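V-type ATP synthase alpha chain (Nanoarchaeum equitans Kin4-M, PDB 5BN3) is the nucleotide-binding A subunit of an archaeal V/A-type ATP synthase, a P-loop protein modelled here with ADP and magnesium. Local coordinates at residues A[474-477]-A[478-482]; A[451-454]-A[455-459]. All coordinates share one frame; numbering follows the deposited sequence.

Contact 1 of 2, residues A[474-477]-A[478-482]; sequences EKIY and LHMGR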
loop_
_atom_site.group_PDB
_atom_site.type_symbol
_atom_site.label_atom_id
_atom_site.label_comp_id
_atom_site.label_asym_id
_atom_site.label_seq_id
_atom_site.Cartn_x
_atom_site.Cartn_y
_atom_site.Cartn_z
ATOM N N GLU A 474 -42.150 5.986 0.391
ATOM C CA GLU A 474 -40.787 5.465 0.437
ATOM C C GLU A 474 -40.788 3.969 0.742
ATOM O O GLU A 474 -40.062 3.201 0.111
ATOM C CB GLU A 474 -39.959 6.222 1.482
ATOM C CG GLU A 474 -39.594 7.647 1.084
ATOM C CD GLU A 474 -39.181 8.504 2.270
ATOM O OE1 GLU A 474 -39.366 8.059 3.424
ATOM O OE2 GLU A 474 -38.675 9.625 2.047
ATOM N N LYS A 475 -41.610 3.562 1.708
ATOM C CA LYS A 475 -41.719 2.157 2.099
ATOM C C LYS A 475 -42.117 1.240 0.946
ATOM O O LYS A 475 -41.746 0.066 0.928
ATOM C CB LYS A 475 -42.720 1.990 3.247
ATOM C CG LYS A 475 -42.195 2.392 4.616
ATOM C CD LYS A 475 -43.211 2.050 5.697
ATOM C CE LYS A 475 -42.767 2.535 7.068
ATOM N NZ LYS A 475 -43.799 2.257 8.106
ATOM N N ILE A 476 -42.872 1.773 -0.011
ATOM C CA ILE A 476 -43.321 0.988 -1.157
ATOM C C ILE A 476 -42.144 0.507 -2.009
ATOM O O ILE A 476 -42.234 -0.521 -2.679
ATOM C CB ILE A 476 -44.347 1.768 -2.032
ATOM C CG1 ILE A 476 -45.016 0.834 -3.049
ATOM C CG2 ILE A 476 -43.691 2.958 -2.717
ATOM C CD1 ILE A 476 -45.728 1.549 -4.186
ATOM N N TYR A 477 -41.037 1.242 -1.971
ATOM C CA TYR A 477 -39.848 0.853 -2.722
ATOM C C TYR A 477 -39.118 -0.306 -2.047
ATOM O O TYR A 477 -38.534 -1.159 -2.716
ATOM C CB TYR A 477 -38.917 2.055 -2.925
ATOM C CG TYR A 477 -39.458 3.061 -3.914
ATOM C CD1 TYR A 477 -39.480 2.778 -5.272
ATOM C CD2 TYR A 477 -39.950 4.288 -3.494
ATOM C CE1 TYR A 477 -39.975 3.686 -6.184
ATOM C CE2 TYR A 477 -40.449 5.206 -4.402
ATOM C CZ TYR A 477 -40.459 4.898 -5.746
ATOM O OH TYR A 477 -40.951 5.801 -6.660
ATOM N N LEU A 478 -39.161 -0.333 -0.719
ATOM C CA LEU A 478 -38.604 -1.445 0.041
ATOM C C LEU A 478 -39.478 -2.680 -0.154
ATOM O O LEU A 478 -38.989 -3.810 -0.161
ATOM C CB LEU A 478 -38.525 -1.086 1.527
ATOM C CG LEU A 478 -37.893 0.268 1.859
ATOM C CD1 LEU A 478 -37.838 0.504 3.362
ATOM C CD2 LEU A 478 -36.507 0.372 1.251
ATOM N N HIS A 479 -40.776 -2.448 -0.320
ATOM C CA HIS A 479 -41.741 -3.518 -0.533
ATOM C C HIS A 479 -41.543 -4.163 -1.901
ATOM O O HIS A 479 -41.378 -5.379 -2.005
ATOM C CB HIS A 479 -43.163 -2.968 -0.417
ATOM C CG HIS A 479 -44.224 -4.016 -0.444
ATOM N ND1 HIS A 479 -44.298 -5.032 0.491
ATOM C CD2 HIS A 479 -45.269 -4.215 -1.284
ATOM C CE1 HIS A 479 -45.329 -5.804 0.223
ATOM N NE2 HIS A 479 -45.940 -5.327 -0.853
ATOM N N MET A 480 -41.564 -3.340 -2.945
ATOM C CA MET A 480 -41.394 -3.821 -4.314
ATOM C C MET A 480 -39.983 -4.344 -4.565
ATOM O O MET A 480 -39.794 -5.301 -5.319
ATOM C CB MET A 480 -41.709 -2.712 -5.318
ATOM C CG MET A 480 -43.140 -2.213 -5.274
ATOM S SD MET A 480 -44.343 -3.536 -5.488
ATOM C CE MET A 480 -43.825 -4.203 -7.068
ATOM N N GLY A 481 -38.998 -3.706 -3.939
ATOM C CA GLY A 481 -37.613 -4.126 -4.061
ATOM C C GLY A 481 -37.418 -5.533 -3.536
ATOM O O GLY A 481 -36.714 -6.337 -4.146
ATOM N N ARG A 482 -38.051 -5.830 -2.403
ATOM C CA ARG A 482 -38.002 -7.166 -1.819
ATOM C C ARG A 482 -38.630 -8.206 -2.746
ATOM O O ARG A 482 -38.123 -9.323 -2.877
ATOM C CB ARG A 482 -38.696 -7.181 -0.451
ATOM C CG ARG A 482 -38.809 -8.571 0.171
ATOM C CD ARG A 482 -39.499 -8.547 1.531
ATOM N NE ARG A 482 -39.630 -9.888 2.100
ATOM C CZ ARG A 482 -40.742 -10.618 2.052
ATOM N NH1 ARG A 482 -41.829 -10.134 1.467
ATOM N NH2 ARG A 482 -40.768 -11.828 2.594
#
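Two consecutive turns of helix 472-489, in the C-terminal domain of the subunit, meet here through Ile476 and Met480, one helical turn apart. CG1 of Ile476 and CG of Met480 come within 4.2 Å, an apolar contact running along the helix surface. The same CG of Met480 sits 3.2 Å from Ile476 O, brought back over the preceding turn because it stands beside the backbone N, opposite the carbonyl carbon (chi1 -63°). Further bends at chi2 and chi3 then turn SD and CE away from the turn, and the side chain packs on Tyr516 and Tyr517 of helix 503-523 and on Ile451 of helix 441-458.

The amides of His479, Met480 and Gly481 donate to the carbonyls four residues earlier, as in an alpha-helix, while at the start Tyr477 N reaches Glu474 O, three residues back. Met480 N donates to Ile476 O at 2.9 Å and nearly straight, with an N-H...O angle of 170°. Its neighbours are more bent: His479 N lies 3.0 Å from Lys475 O, and Gly481 N 2.9 Å from Tyr477 O.

Leu478 folds back over the first turn, its CB 3.5 Å from Lys475 O and its CG 4.0 Å from Glu474 O. The imidazole of His479 takes the other course: with CG anti to the backbone N (chi1 -173°) it swings outward, where NE2 is hydrogen-bonded to Tyr516 OH and the ring meets His538 edge to face. CB of His479 stays behind, 3.5 Å from Ile476 O.

Contact 2 of 2, residues A[451-454]-A[455-459]; sequences ILKR and ESELM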
loop_
_atom_site.group_PDB
_atom_site.type_symbol
_atom_site.label_atom_id
_atom_site.label_comp_id
_atom_site.label_asym_id
_atom_site.label_seq_id
_atom_site.Cartn_x
_atom_site.Cartn_y
_atom_site.Cartn_z
ATOM N N ILE A 451 -36.573 0.918 -9.226
ATOM C CA ILE A 451 -36.980 0.515 -7.882
ATOM C C ILE A 451 -35.797 0.011 -7.052
ATOM O O ILE A 451 -35.647 0.376 -5.885
ATOM C CB ILE A 451 -38.094 -0.561 -7.943
ATOM C CG1 ILE A 451 -39.395 0.054 -8.469
ATOM C CG2 ILE A 451 -38.324 -1.189 -6.582
ATOM C CD1 ILE A 451 -40.463 -0.968 -8.805
ATOM N N LEU A 452 -34.959 -0.826 -7.660
ATOM C CA LEU A 452 -33.772 -1.354 -6.990
ATOM C C LEU A 452 -32.802 -0.237 -6.609
ATOM O O LEU A 452 -32.171 -0.284 -5.553
ATOM C CB LEU A 452 -33.075 -2.387 -7.879
ATOM C CG LEU A 452 -33.867 -3.669 -8.152
ATOM C CD1 LEU A 452 -33.228 -4.490 -9.260
ATOM C CD2 LEU A 452 -33.979 -4.491 -6.885
ATOM N N LYS A 453 -32.694 0.769 -7.473
ATOM C CA LYS A 453 -31.838 1.922 -7.208
ATOM C C LYS A 453 -32.403 2.769 -6.071
ATOM O O LYS A 453 -31.669 3.180 -5.173
ATOM C CB LYS A 453 -31.674 2.770 -8.474
ATOM C CG LYS A 453 -30.926 4.087 -8.271
ATOM C CD LYS A 453 -29.491 3.867 -7.791
ATOM C CE LYS A 453 -28.726 5.184 -7.717
ATOM N NZ LYS A 453 -27.304 4.986 -7.316
ATOM N N ARG A 454 -33.709 3.015 -6.112
ATOM C CA ARG A 454 -34.373 3.818 -5.087
ATOM C C ARG A 454 -34.305 3.133 -3.726
ATOM O O ARG A 454 -34.063 3.783 -2.710
ATOM C CB ARG A 454 -35.831 4.090 -5.473
ATOM C CG ARG A 454 -36.535 5.103 -4.575
ATOM C CD ARG A 454 -36.115 6.530 -4.908
ATOM N NE ARG A 454 -36.542 7.497 -3.898
ATOM C CZ ARG A 454 -35.731 8.026 -2.988
ATOM N NH1 ARG A 454 -34.451 7.683 -2.964
ATOM N NH2 ARG A 454 -36.195 8.899 -2.105
ATOM N N GLU A 455 -34.516 1.819 -3.712
ATOM C CA GLU A 455 -34.373 1.034 -2.489
ATOM C C GLU A 455 -32.960 1.169 -1.932
ATOM O O GLU A 455 -32.769 1.303 -0.723
ATOM C CB GLU A 455 -34.694 -0.443 -2.753
ATOM C CG GLU A 455 -34.471 -1.348 -1.544
ATOM C CD GLU A 455 -34.725 -2.817 -1.841
ATOM O OE1 GLU A 455 -34.197 -3.327 -2.854
ATOM O OE2 GLU A 455 -35.451 -3.465 -1.056
ATOM N N SER A 456 -31.974 1.147 -2.822
ATOM C CA SER A 456 -30.580 1.298 -2.430
ATOM C C SER A 456 -30.323 2.657 -1.779
ATOM O O SER A 456 -29.632 2.746 -0.763
ATOM C CB SER A 456 -29.672 1.117 -3.645
ATOM O OG SER A 456 -28.315 1.304 -3.294
ATOM N N GLU A 457 -30.883 3.709 -2.371
ATOM C CA GLU A 457 -30.763 5.059 -1.829
ATOM C C GLU A 457 -31.366 5.155 -0.432
ATOM O O GLU A 457 -30.904 5.935 0.399
ATOM C CB GLU A 457 -31.463 6.067 -2.748
ATOM C CG GLU A 457 -30.852 6.208 -4.136
ATOM C CD GLU A 457 -31.710 7.057 -5.060
ATOM O OE1 GLU A 457 -32.785 7.522 -4.621
ATOM O OE2 GLU A 457 -31.310 7.258 -6.226
ATOM N N LEU A 458 -32.398 4.353 -0.179
ATOM C CA LEU A 458 -33.166 4.438 1.063
ATOM C C LEU A 458 -32.554 3.670 2.237
ATOM O O LEU A 458 -32.809 4.001 3.395
ATOM C CB LEU A 458 -34.606 3.967 0.827
ATOM C CG LEU A 458 -35.508 4.875 -0.015
ATOM C CD1 LEU A 458 -36.839 4.207 -0.313
ATOM C CD2 LEU A 458 -35.737 6.188 0.700
ATOM N N MET A 459 -31.745 2.656 1.941
ATOM C CA MET A 459 -31.212 1.769 2.978
ATOM C C MET A 459 -30.156 2.426 3.872
ATOM O O MET A 459 -29.826 1.901 4.937
ATOM C CB MET A 459 -30.654 0.486 2.355
ATOM C CG MET A 459 -31.702 -0.423 1.719
ATOM S SD MET A 459 -32.411 -1.659 2.831
ATOM C CE MET A 459 -33.784 -0.750 3.536
HETATM O O HOH W 1 -32.048 -2.409 -3.954
HETATM O O HOH W 2 -27.068 3.959 -4.547
#
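Arg454 reaches forward along its helix to Glu457 and Leu458. Its CB only starts the chain beside the following peptide, and the real contacts begin at CD. CG stands anti to the backbone N (chi1 -171°), and a bend at chi2 (77°) carries the chain round, so that CD comes 3.5 Å from Glu457 OE1. At the tip, NH1 forms a salt bridge with Glu457 OE1; the modelled separation of 2.4 Å is too short to be taken literally. The carboxylate oxygen sits at the guanidinium edge, near its plane, although the two planar groups are turned 58° apart. Leu458 lies over one guanidinium face, offset toward its rim, with its CD2 3.9 Å from Arg454 NH2.

This is the C-terminal part of helix 441-458, in the C-terminal domain, and its i to i+4 ladder weakens toward the end: Glu455 N binds Ile451 O at 2.8 Å, but the bond from Leu458 N to Arg454 O is weak. Two waters add bridges, one between backbone and side chain and one between side chains. The first donates both to Leu452 O and to Glu455 OE1, while OE2 of Glu455 is salt-bridged to Arg485. The second accepts from Lys453 NZ, 3.0 Å away, and is hydrogen-bonded to Ser456 OG. Lys453 NZ also forms a salt bridge with Asp308 of the NEQ263 chain, and Glu457 packs on Lys312 of that chain.

How the contacts relate
Followed from the N terminus, the chain reaches contact 2 first, near the end of helix 441-458, and contact 1 only after the connection to helix 472-489. The two are in series, neither nested nor crossing, and each is local to its own helix, so neither closes a loop. With centres about 8 Å apart, they pack directly on each other: CG of Tyr477 rests 3.6 Å from CG of Arg454, and CD1 of Leu458 lies 3.4 Å from Glu474 O. These touches join successive helices of the C-terminal domain. Contact 1 also faces helix 503-523, whereas contact 2 meets the neighbouring NEQ263 chain.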